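Local atomic coordinates of cystathionine gamma-synthase (PDB entry 6LD8), a protein that probably uses pyridoxal 5'-phosphate to form cystathionine, and perhaps also to cleave it, as enzymes of the trans-sulfuration family do. Residues V107-Y112 against T132-V137; V152-P157 against T181-T186; L162-L167 against H297-R302. The protein carries 1 engineered substitution. All coordinates share one frame; numbering follows the deposited sequence.

Along the chain interaction 1 closes before the others begin, whereas interactions 2 and 3 interlock: 162-167 follows 152-157 and precedes 181-186, and 297-302 comes last. The centres of interactions 1 and 2 lie about 10 Å apart, because both belong to the seven-stranded mixed sheet, where strands 104-108 and 151-155 are neighbours. Both also reach the bound cofactor adduct, and Tyr-112 N meets Glu-155 OE2 between them. Interaction 3 is centred about 13 Å from interaction 2 and 14 Å from interaction 1. It sets a loop after strand 151-155 against a helix beside the five-stranded sheet, so strand ends that contact the cofactor adduct and the later part of the chain are joined through adjacent contacts.

Interaction 1: V107-Y112 against T132-V137; sequences VPHDAY and TADLTV. Engineered in segment 132-137: Val-137 (natural residue Asp). With 0JO (2-{[(E)-{3-hydroxy-2-methyl-5-[(phosphonooxy)methyl]pyridin-4-yl}methylidene]amino}prop-2-enoic acid), chain E; CYS (cysteine), chain F.
A beta-alpha-beta unit, strand 104-108, helix 113-124 and strand 129-133, brings Val-107 and Pro-108 into parallel register with Thr-132 and Ala-133, the second strand being outermost in the large sheet within this chain. Two backbone bonds give the evidence: Ala-133 N donates to Val-107 O (3.1 Å), and His-109 N to Ala-133 O (2.9 Å), the latter bent to 135° at the hydrogen and reaching the oxygen from above the carbonyl plane.

Beyond the strands, the side chains of His-109 and Asp-134 run alongside each other. His-109 CG lies between its own backbone N and carbonyl carbon (chi1 70°), which swings the ring against Asp-134. Asp-134 CB covers one ring face, 4.0 Å from the centroid in a CH-pi contact, while Asp-110 CB sits over the opposite face. The Asp-134 carboxylate is stacked on the imidazole, the two planes 23° apart and Asp-134 CG 3.4 Å from His-109 CE1. Its OD1 also accepts from Thr-136 N in an Asx turn just before the engineered Val-137. Further in, Pro-108 CG rests against Leu-135 CD1 at 4.0 Å.

Segment 107-112 continues to the active site, where Tyr-112 lays its ring over the cofactor adduct, its CD2 3.5 Å from 0JO C4. Back at the imidazole edge, a water in the ring plane lies 2.8 Å from His-109 ND1 and accepts from Leu-135 N at 2.9 Å.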
loop_
_atom_site.group_PDB
_atom_site.type_symbol
_atom_site.label_atom_id
_atom_site.label_comp_id
_atom_site.label_asym_id
_atom_site.label_seq_id
_atom_site.Cartn_x
_atom_site.Cartn_y
_atom_site.Cartn_z
ATOM N N VAL A 107 -23.215 -25.979 -17.390
ATOM C CA VAL A 107 -23.307 -24.779 -16.506
ATOM C C VAL A 107 -24.768 -24.500 -16.167
ATOM O O VAL A 107 -25.681 -24.927 -16.883
ATOM C CB VAL A 107 -22.647 -23.533 -17.124
ATOM C CG1 VAL A 107 -21.226 -23.833 -17.595
ATOM C CG2 VAL A 107 -23.478 -22.949 -18.228
ATOM N N PRO A 108 -25.010 -23.773 -15.050
ATOM C CA PRO A 108 -26.357 -23.366 -14.683
ATOM C C PRO A 108 -26.885 -22.324 -15.659
ATOM O O PRO A 108 -26.137 -21.511 -16.045
ATOM C CB PRO A 108 -26.178 -22.757 -13.278
ATOM C CG PRO A 108 -24.874 -23.360 -12.747
ATOM C CD PRO A 108 -24.026 -23.432 -14.000
ATOM N N HIS A 109 -28.186 -22.323 -15.910
ATOM C CA HIS A 109 -28.900 -21.310 -16.724
ATOM C C HIS A 109 -28.852 -19.957 -16.021
ATOM O O HIS A 109 -29.042 -18.933 -16.667
ATOM C CB HIS A 109 -30.350 -21.778 -16.994
ATOM C CG HIS A 109 -31.254 -21.779 -15.792
ATOM N ND1 HIS A 109 -30.890 -22.336 -14.575
ATOM C CD2 HIS A 109 -32.517 -21.304 -15.621
ATOM C CE1 HIS A 109 -31.871 -22.161 -13.703
ATOM N NE2 HIS A 109 -32.877 -21.524 -14.328
ATOM N N ASP A 110 -28.755 -19.944 -14.701
ATOM C CA ASP A 110 -28.972 -18.683 -13.944
ATOM C C ASP A 110 -27.658 -18.214 -13.280
ATOM O O ASP A 110 -27.743 -17.485 -12.268
ATOM C CB ASP A 110 -30.109 -18.887 -12.934
ATOM C CG ASP A 110 -29.889 -19.896 -11.818
ATOM O OD1 ASP A 110 -28.945 -20.743 -11.886
ATOM O OD2 ASP A 110 -30.721 -19.862 -10.863
ATOM N N ALA A 111 -26.488 -18.602 -13.806
ATOM C CA ALA A 111 -25.165 -18.181 -13.260
ATOM C C ALA A 111 -24.957 -16.670 -13.449
ATOM O O ALA A 111 -25.738 -16.031 -14.199
ATOM C CB ALA A 111 -24.049 -18.987 -13.880
ATOM N N TYR A 112 -23.990 -16.092 -12.720
ATOM C CA TYR A 112 -23.548 -14.683 -12.894
ATOM C C TYR A 112 -23.401 -14.434 -14.405
ATOM O O TYR A 112 -22.842 -15.310 -15.083
ATOM C CB TYR A 112 -22.263 -14.461 -12.081
ATOM C CG TYR A 112 -21.520 -13.185 -12.405
ATOM C CD1 TYR A 112 -22.168 -11.963 -12.368
ATOM C CD2 TYR A 112 -20.188 -13.205 -12.824
ATOM C CE1 TYR A 112 -21.525 -10.791 -12.732
ATOM C CE2 TYR A 112 -19.520 -12.032 -13.158
ATOM C CZ TYR A 112 -20.194 -10.823 -13.127
ATOM O OH TYR A 112 -19.597 -9.644 -13.474
ATOM N N THR A 132 -26.161 -25.663 -21.167
ATOM C CA THR A 132 -26.799 -24.738 -20.198
ATOM C C THR A 132 -28.092 -25.422 -19.702
ATOM O O THR A 132 -29.028 -25.476 -20.473
ATOM C CB THR A 132 -26.921 -23.329 -20.811
ATOM O OG1 THR A 132 -25.652 -22.677 -21.000
ATOM C CG2 THR A 132 -27.722 -22.391 -19.937
ATOM N N ALA A 133 -28.078 -25.951 -18.470
ATOM C CA ALA A 133 -29.134 -26.729 -17.774
ATOM C C ALA A 133 -29.677 -26.002 -16.532
ATOM O O ALA A 133 -28.949 -25.151 -15.924
ATOM C CB ALA A 133 -28.552 -28.032 -17.317
ATOM N N ASP A 134 -30.882 -26.392 -16.091
ATOM C CA ASP A 134 -31.448 -25.962 -14.788
ATOM C C ASP A 134 -31.092 -27.050 -13.796
ATOM O O ASP A 134 -31.775 -28.046 -13.783
ATOM C CB ASP A 134 -32.960 -25.711 -14.836
ATOM C CG ASP A 134 -33.571 -25.146 -13.553
ATOM O OD1 ASP A 134 -32.982 -25.402 -12.435
ATOM O OD2 ASP A 134 -34.644 -24.478 -13.673
ATOM N N LEU A 135 -30.068 -26.852 -12.977
ATOM C CA LEU A 135 -29.620 -27.917 -12.055
ATOM C C LEU A 135 -30.572 -28.031 -10.859
ATOM O O LEU A 135 -30.261 -28.845 -9.977
ATOM C CB LEU A 135 -28.196 -27.611 -11.583
ATOM C CG LEU A 135 -27.174 -27.263 -12.663
ATOM C CD1 LEU A 135 -25.795 -27.172 -12.038
ATOM C CD2 LEU A 135 -27.162 -28.272 -13.792
ATOM N N THR A 136 -31.665 -27.264 -10.792
ATOM C CA THR A 136 -32.697 -27.472 -9.721
ATOM C C THR A 136 -33.804 -28.431 -10.185
ATOM O O THR A 136 -34.507 -28.939 -9.325
ATOM C CB THR A 136 -33.263 -26.150 -9.191
ATOM O OG1 THR A 136 -34.047 -25.522 -10.195
ATOM C CG2 THR A 136 -32.159 -25.202 -8.777
ATOM N N VAL A 137 -33.863 -28.759 -11.472
ATOM C CA VAL A 137 -34.876 -29.655 -12.084
ATOM C C VAL A 137 -34.213 -30.973 -12.458
ATOM O O VAL A 137 -33.362 -31.034 -13.335
ATOM C CB VAL A 137 -35.530 -28.978 -13.288
ATOM C CG1 VAL A 137 -36.559 -29.891 -13.942
ATOM C CG2 VAL A 137 -36.141 -27.641 -12.880
HETATM O O 0JO E . -22.202 -7.783 -8.861
HETATM C C 0JO E . -21.989 -8.939 -9.245
HETATM O OXT 0JO E . -22.906 -9.763 -9.449
HETATM C CA 0JO E . -20.631 -9.325 -9.595
HETATM C CB 0JO E . -19.725 -8.346 -10.113
HETATM N N 0JO E . -20.314 -10.685 -9.426
HETATM C C4A 0JO E . -19.172 -11.278 -9.605
HETATM C C4 0JO E . -19.071 -12.744 -9.520
HETATM C C3 0JO E . -20.146 -13.462 -8.941
HETATM O O3 0JO E . -21.246 -12.834 -8.469
HETATM C C2 0JO E . -20.088 -14.851 -8.861
HETATM C C2A 0JO E . -21.214 -15.629 -8.249
HETATM N N1 0JO E . -19.031 -15.516 -9.347
HETATM C C6 0JO E . -18.016 -14.842 -9.920
HETATM C C5 0JO E . -17.975 -13.478 -10.014
HETATM C C5A 0JO E . -16.796 -12.842 -10.709
HETATM O OP4 0JO E . -15.769 -12.336 -9.816
HETATM P P 0JO E . -14.902 -10.993 -10.126
HETATM O OP3 0JO E . -14.052 -10.920 -8.860
HETATM O OP1 0JO E . -14.034 -11.374 -11.358
HETATM O OP2 0JO E . -15.845 -9.861 -10.325
HETATM N N CYS F . -19.754 -4.581 -15.678
HETATM C CA CYS F . -18.945 -5.647 -15.005
HETATM C C CYS F . -18.684 -6.767 -16.020
HETATM O O CYS F . -18.207 -7.844 -15.727
HETATM C CB CYS F . -19.577 -6.110 -13.680
HETATM S SG CYS F . -20.998 -7.240 -13.770
HETATM O OXT CYS F . -18.930 -6.605 -17.210
HETATM O O HOH W 1 -29.484 -24.017 -12.814
#

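Interaction 2: V152-P157 against T181-T186; sequences VLIETP and TVVDNT. With 0JO (2-{[(E)-{3-hydroxy-2-methyl-5-[(phosphonooxy)methyl]pyridin-4-yl}methylidene]amino}prop-2-enoic acid), chain E.
Backbone bonds tie Val-152 and Ile-154 to Val-182 and Asp-184 in a regular parallel ladder: Val-182 N donates to Val-152 O (2.9 Å), Ile-154 N to Val-182 O (3.0 Å), and Asp-184 N to Ile-154 O (2.9 Å). The axes of the short strand segments are inclined at 22°, and after Asp-184 the two chains separate.

Apolar contacts occupy both faces of the sheet. Leu-153 and Val-182 share one face, where Leu-153 CD1 touches Val-182 CG1 at 3.7 Å; Val-182 CG1 sits between its own backbone N and carbonyl carbon, which puts it against the leucine. On the other face Ile-154 meets Val-183 CG2 through CB and CD1, with helix 167-176 packed over Ile-154. That helix is the crossover of the beta-alpha-beta unit joining these strands, within the seven-stranded sheet of a fold type I pyridoxal phosphate enzyme.

Polar contacts gather at the C-terminal strand ends. Glu-155 and Asp-184 extend side by side with their carboxylate planes 65° apart, and one water donates to both Glu-155 OE2 and Asp-184 OD2, at 2.8 Å each, bridging oxygens not in direct contact. Glu-155 OE2 also accepts from Tyr-112 N, and OE1 from Asn-159 N.

The closest approach to the cofactor adduct is by Asp-184, while Glu-155 flanks its C2A methyl. Asp-184 OD1 accepts from Thr-186 N in an Asx turn and from Thr-186 OG1 (2.7 Å) on its syn lone pair. Asp-184 OD2 lies 2.6 Å from 0JO N1, the pyridine nitrogen, consistent with the aspartate found there in this fold type.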
loop_
_atom_site.group_PDB
_atom_site.type_symbol
_atom_site.label_atom_id
_atom_site.label_comp_id
_atom_site.label_asym_id
_atom_site.label_seq_id
_atom_site.Cartn_x
_atom_site.Cartn_y
_atom_site.Cartn_z
ATOM N N VAL A 152 -18.974 -30.253 -14.392
ATOM C CA VAL A 152 -20.236 -29.526 -14.075
ATOM C C VAL A 152 -19.909 -28.353 -13.147
ATOM O O VAL A 152 -19.300 -28.573 -12.095
ATOM C CB VAL A 152 -21.234 -30.500 -13.421
ATOM C CG1 VAL A 152 -22.530 -29.824 -13.009
ATOM C CG2 VAL A 152 -21.501 -31.648 -14.381
ATOM N N LEU A 153 -20.439 -27.190 -13.472
ATOM C CA LEU A 153 -20.333 -26.010 -12.606
ATOM C C LEU A 153 -21.693 -25.797 -11.952
ATOM O O LEU A 153 -22.689 -25.584 -12.670
ATOM C CB LEU A 153 -19.912 -24.775 -13.413
ATOM C CG LEU A 153 -19.635 -23.527 -12.556
ATOM C CD1 LEU A 153 -18.293 -22.915 -12.910
ATOM C CD2 LEU A 153 -20.716 -22.494 -12.721
ATOM N N ILE A 154 -21.660 -25.719 -10.634
ATOM C CA ILE A 154 -22.817 -25.321 -9.794
ATOM C C ILE A 154 -22.581 -23.916 -9.228
ATOM O O ILE A 154 -21.504 -23.684 -8.643
ATOM C CB ILE A 154 -22.926 -26.331 -8.639
ATOM C CG1 ILE A 154 -23.174 -27.758 -9.144
ATOM C CG2 ILE A 154 -24.006 -25.861 -7.691
ATOM C CD1 ILE A 154 -22.877 -28.838 -8.143
ATOM N N GLU A 155 -23.583 -23.050 -9.270
ATOM C CA GLU A 155 -23.519 -21.753 -8.568
ATOM C C GLU A 155 -24.728 -21.686 -7.613
ATOM O O GLU A 155 -25.857 -21.448 -8.101
ATOM C CB GLU A 155 -23.451 -20.628 -9.603
ATOM C CG GLU A 155 -23.437 -19.228 -8.980
ATOM C CD GLU A 155 -23.662 -18.064 -9.939
ATOM O OE1 GLU A 155 -24.540 -17.257 -9.639
ATOM O OE2 GLU A 155 -22.964 -17.985 -10.995
ATOM N N THR A 156 -24.510 -21.898 -6.304
ATOM C CA THR A 156 -25.595 -21.904 -5.280
ATOM C C THR A 156 -25.166 -21.157 -4.018
ATOM O O THR A 156 -24.108 -21.417 -3.445
ATOM C CB THR A 156 -26.103 -23.323 -4.965
ATOM O OG1 THR A 156 -27.217 -23.281 -4.072
ATOM C CG2 THR A 156 -25.082 -24.201 -4.300
ATOM N N PRO A 157 -26.024 -20.264 -3.503
ATOM C CA PRO A 157 -27.211 -19.795 -4.194
ATOM C C PRO A 157 -26.854 -18.981 -5.422
ATOM O O PRO A 157 -25.786 -18.437 -5.472
ATOM C CB PRO A 157 -27.853 -18.785 -3.245
ATOM C CG PRO A 157 -27.295 -19.158 -1.878
ATOM C CD PRO A 157 -25.919 -19.697 -2.156
ATOM N N THR A 181 -16.778 -31.870 -10.581
ATOM C CA THR A 181 -17.680 -30.765 -10.161
ATOM C C THR A 181 -16.899 -29.591 -9.593
ATOM O O THR A 181 -15.967 -29.812 -8.793
ATOM C CB THR A 181 -18.675 -31.275 -9.120
ATOM O OG1 THR A 181 -17.901 -31.999 -8.162
ATOM C CG2 THR A 181 -19.697 -32.167 -9.779
ATOM N N VAL A 182 -17.340 -28.393 -9.942
ATOM C CA VAL A 182 -16.775 -27.149 -9.372
ATOM C C VAL A 182 -17.950 -26.345 -8.844
ATOM O O VAL A 182 -18.916 -26.174 -9.593
ATOM C CB VAL A 182 -15.928 -26.347 -10.390
ATOM C CG1 VAL A 182 -16.670 -26.048 -11.691
ATOM C CG2 VAL A 182 -15.440 -25.050 -9.756
ATOM N N VAL A 183 -17.863 -25.849 -7.612
ATOM C CA VAL A 183 -18.950 -24.959 -7.078
ATOM C C VAL A 183 -18.412 -23.533 -6.893
ATOM O O VAL A 183 -17.360 -23.386 -6.304
ATOM C CB VAL A 183 -19.480 -25.531 -5.750
ATOM C CG1 VAL A 183 -20.650 -24.702 -5.230
ATOM C CG2 VAL A 183 -19.841 -27.007 -5.903
ATOM N N ASP A 184 -19.102 -22.560 -7.460
ATOM C CA ASP A 184 -18.936 -21.127 -7.209
ATOM C C ASP A 184 -19.671 -20.810 -5.899
ATOM O O ASP A 184 -20.889 -20.676 -5.910
ATOM C CB ASP A 184 -19.442 -20.310 -8.393
ATOM C CG ASP A 184 -19.080 -18.841 -8.239
ATOM O OD1 ASP A 184 -18.750 -18.490 -7.083
ATOM O OD2 ASP A 184 -19.089 -18.072 -9.270
ATOM N N ASN A 185 -18.905 -20.698 -4.824
ATOM C CA ASN A 185 -19.358 -20.470 -3.431
ATOM C C ASN A 185 -19.238 -18.979 -3.042
ATOM O O ASN A 185 -19.160 -18.683 -1.870
ATOM C CB ASN A 185 -18.550 -21.402 -2.536
ATOM C CG ASN A 185 -19.153 -21.570 -1.164
ATOM O OD1 ASN A 185 -18.435 -21.802 -0.177
ATOM N ND2 ASN A 185 -20.460 -21.423 -1.109
ATOM N N THR A 186 -19.296 -18.051 -3.990
ATOM C CA THR A 186 -19.079 -16.607 -3.738
ATOM C C THR A 186 -20.156 -16.057 -2.781
ATOM O O THR A 186 -19.832 -15.232 -1.898
ATOM C CB THR A 186 -19.087 -15.819 -5.057
ATOM O OG1 THR A 186 -17.972 -16.214 -5.851
ATOM C CG2 THR A 186 -19.043 -14.319 -4.862
HETATM O O 0JO E . -22.202 -7.783 -8.861
HETATM C C 0JO E . -21.989 -8.939 -9.245
HETATM O OXT 0JO E . -22.906 -9.763 -9.449
HETATM C CA 0JO E . -20.631 -9.325 -9.595
HETATM C CB 0JO E . -19.725 -8.346 -10.113
HETATM N N 0JO E . -20.314 -10.685 -9.426
HETATM C C4A 0JO E . -19.172 -11.278 -9.605
HETATM C C4 0JO E . -19.071 -12.744 -9.520
HETATM C C3 0JO E . -20.146 -13.462 -8.941
HETATM O O3 0JO E . -21.246 -12.834 -8.469
HETATM C C2 0JO E . -20.088 -14.851 -8.861
HETATM C C2A 0JO E . -21.214 -15.629 -8.249
HETATM N N1 0JO E . -19.031 -15.516 -9.347
HETATM C C6 0JO E . -18.016 -14.842 -9.920
HETATM C C5 0JO E . -17.975 -13.478 -10.014
HETATM C C5A 0JO E . -16.796 -12.842 -10.709
HETATM O OP4 0JO E . -15.769 -12.336 -9.816
HETATM P P 0JO E . -14.902 -10.993 -10.126
HETATM O OP3 0JO E . -14.052 -10.920 -8.860
HETATM O OP1 0JO E . -14.034 -11.374 -11.358
HETATM O OP2 0JO E . -15.845 -9.861 -10.325
HETATM O O HOH W 2 -20.342 -18.512 -11.708
#

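Interaction 3: L162-L167 against H297-R302; sequences LRITDL and HALAAR
The loop 162-167, without regular secondary structure, passes beside the short helix 297-303, its backbone nearest at Ile-164 and Ala-300 (CA to CA 6.6 Å) and at Asp-166 and Leu-299 (CA to CA 6.9 Å). At those spacings the contact is made mainly by side chains, Leu-299 CD1 also reaching the loop backbone at Asp-166.

Leu-299 carries most of it, pointing at the loop. Its CD1 lodges between two loop residues, 3.6 Å from Ile-164 CG2 and 3.7 Å from Asp-166 CB. Ile-164 and Leu-299 lie alongside, running in opposing senses, while the Asp-166 side chain is roughly perpendicular to the leucine. With Ile-164 CG1 anti to the carbonyl carbon (chi1 -53°), the CG2 branch turns to Leu-299, leaving CG1 and CD1 for Ala-300, whose CB is 4.1 Å from Ile-164 CG1.

Asp-166 offers the leucine its aliphatic CB, while its OD1 accepts from Phe-169 N at the start of helix 167-176. Gln-303 adds polar ties, its side chain bonding to Thr-165 O and Leu-167 N. Helix 297-303, which comes between strands 283-287 and 310-315 in the chain, thus packs on the loop leading into the N-cap of helix 167-176, consistent with the interface of large and small domains in fold type I enzymes.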
loop_
_atom_site.group_PDB
_atom_site.type_symbol
_atom_site.label_atom_id
_atom_site.label_comp_id
_atom_site.label_asym_id
_atom_site.label_seq_id
_atom_site.Cartn_x
_atom_site.Cartn_y
_atom_site.Cartn_z
ATOM N N LEU A 162 -31.365 -16.354 -6.165
ATOM C CA LEU A 162 -31.161 -17.116 -4.896
ATOM C C LEU A 162 -31.823 -18.511 -5.009
ATOM O O LEU A 162 -32.261 -19.088 -3.991
ATOM C CB LEU A 162 -31.698 -16.306 -3.711
ATOM C CG LEU A 162 -30.929 -15.062 -3.259
ATOM C CD1 LEU A 162 -29.532 -15.388 -2.820
ATOM C CD2 LEU A 162 -30.906 -14.004 -4.315
ATOM N N ARG A 163 -31.759 -19.101 -6.197
ATOM C CA ARG A 163 -32.180 -20.504 -6.461
ATOM C C ARG A 163 -31.123 -21.371 -5.797
ATOM O O ARG A 163 -29.931 -20.999 -5.825
ATOM C CB ARG A 163 -32.442 -20.654 -7.979
ATOM C CG ARG A 163 -33.835 -21.187 -8.326
ATOM C CD ARG A 163 -34.694 -20.655 -9.480
ATOM N NE ARG A 163 -33.865 -20.003 -10.440
ATOM C CZ ARG A 163 -34.234 -19.226 -11.452
ATOM N NH1 ARG A 163 -35.494 -18.981 -11.772
ATOM N NH2 ARG A 163 -33.254 -18.674 -12.143
ATOM N N ILE A 164 -31.531 -22.425 -5.109
ATOM C CA ILE A 164 -30.636 -23.299 -4.295
ATOM C C ILE A 164 -30.435 -24.577 -5.092
ATOM O O ILE A 164 -31.441 -25.144 -5.519
ATOM C CB ILE A 164 -31.246 -23.602 -2.904
ATOM C CG1 ILE A 164 -31.664 -22.346 -2.131
ATOM C CG2 ILE A 164 -30.356 -24.469 -2.053
ATOM C CD1 ILE A 164 -30.535 -21.368 -1.869
ATOM N N THR A 165 -29.204 -25.042 -5.304
ATOM C CA THR A 165 -29.070 -26.367 -5.940
ATOM C C THR A 165 -28.600 -27.325 -4.865
ATOM O O THR A 165 -27.769 -26.927 -4.010
ATOM C CB THR A 165 -28.297 -26.370 -7.276
ATOM O OG1 THR A 165 -27.125 -27.173 -7.203
ATOM C CG2 THR A 165 -28.000 -25.017 -7.828
ATOM N N ASP A 166 -29.108 -28.546 -4.970
ATOM C CA ASP A 166 -28.888 -29.674 -4.029
ATOM C C ASP A 166 -27.492 -30.233 -4.278
ATOM O O ASP A 166 -27.293 -31.021 -5.179
ATOM C CB ASP A 166 -30.051 -30.678 -4.115
ATOM C CG ASP A 166 -30.039 -31.817 -3.088
ATOM O OD1 ASP A 166 -28.958 -32.105 -2.455
ATOM O OD2 ASP A 166 -31.117 -32.471 -2.956
ATOM N N LEU A 167 -26.541 -29.854 -3.451
ATOM C CA LEU A 167 -25.140 -30.256 -3.645
ATOM C C LEU A 167 -25.035 -31.784 -3.645
ATOM O O LEU A 167 -24.375 -32.257 -4.588
ATOM C CB LEU A 167 -24.231 -29.588 -2.598
ATOM C CG LEU A 167 -24.098 -28.068 -2.720
ATOM C CD1 LEU A 167 -23.201 -27.508 -1.618
ATOM C CD2 LEU A 167 -23.554 -27.658 -4.081
ATOM N N HIS A 297 -35.911 -23.504 0.586
ATOM C CA HIS A 297 -35.712 -23.107 2.010
ATOM C C HIS A 297 -35.149 -24.301 2.795
ATOM O O HIS A 297 -34.068 -24.178 3.480
ATOM C CB HIS A 297 -36.976 -22.479 2.620
ATOM C CG HIS A 297 -36.830 -22.305 4.087
ATOM N ND1 HIS A 297 -36.167 -21.229 4.634
ATOM C CD2 HIS A 297 -37.204 -23.095 5.126
ATOM C CE1 HIS A 297 -36.134 -21.362 5.952
ATOM N NE2 HIS A 297 -36.775 -22.490 6.282
ATOM N N ALA A 298 -35.807 -25.452 2.709
ATOM C CA ALA A 298 -35.480 -26.595 3.609
ATOM C C ALA A 298 -34.102 -27.119 3.230
ATOM O O ALA A 298 -33.341 -27.579 4.095
ATOM C CB ALA A 298 -36.536 -27.681 3.522
ATOM N N LEU A 299 -33.811 -27.063 1.943
ATOM C CA LEU A 299 -32.490 -27.444 1.371
ATOM C C LEU A 299 -31.404 -26.478 1.907
ATOM O O LEU A 299 -30.413 -26.947 2.513
ATOM C CB LEU A 299 -32.638 -27.351 -0.147
ATOM C CG LEU A 299 -31.933 -28.421 -0.962
ATOM C CD1 LEU A 299 -31.553 -27.843 -2.292
ATOM C CD2 LEU A 299 -30.746 -29.047 -0.247
ATOM N N ALA A 300 -31.658 -25.172 1.814
ATOM C CA ALA A 300 -30.691 -24.141 2.268
ATOM C C ALA A 300 -30.391 -24.386 3.759
ATOM O O ALA A 300 -29.186 -24.435 4.133
ATOM C CB ALA A 300 -31.241 -22.758 1.969
ATOM N N ALA A 301 -31.417 -24.689 4.579
ATOM C CA ALA A 301 -31.250 -24.865 6.048
ATOM C C ALA A 301 -30.373 -26.072 6.366
ATOM O O ALA A 301 -29.634 -25.997 7.358
ATOM C CB ALA A 301 -32.605 -24.988 6.709
ATOM N N ARG A 302 -30.389 -27.099 5.509
ATOM C CA ARG A 302 -29.591 -28.337 5.687
ATOM C C ARG A 302 -28.204 -28.187 5.040
ATOM O O ARG A 302 -27.265 -28.782 5.585
ATOM C CB ARG A 302 -30.405 -29.551 5.182
ATOM C CG ARG A 302 -29.623 -30.697 4.517
ATOM C CD ARG A 302 -29.378 -32.061 5.226
ATOM N NE ARG A 302 -30.594 -32.808 5.599
ATOM C CZ ARG A 302 -31.307 -32.624 6.729
ATOM N NH1 ARG A 302 -30.927 -31.731 7.636
ATOM N NH2 ARG A 302 -32.420 -33.314 6.928
#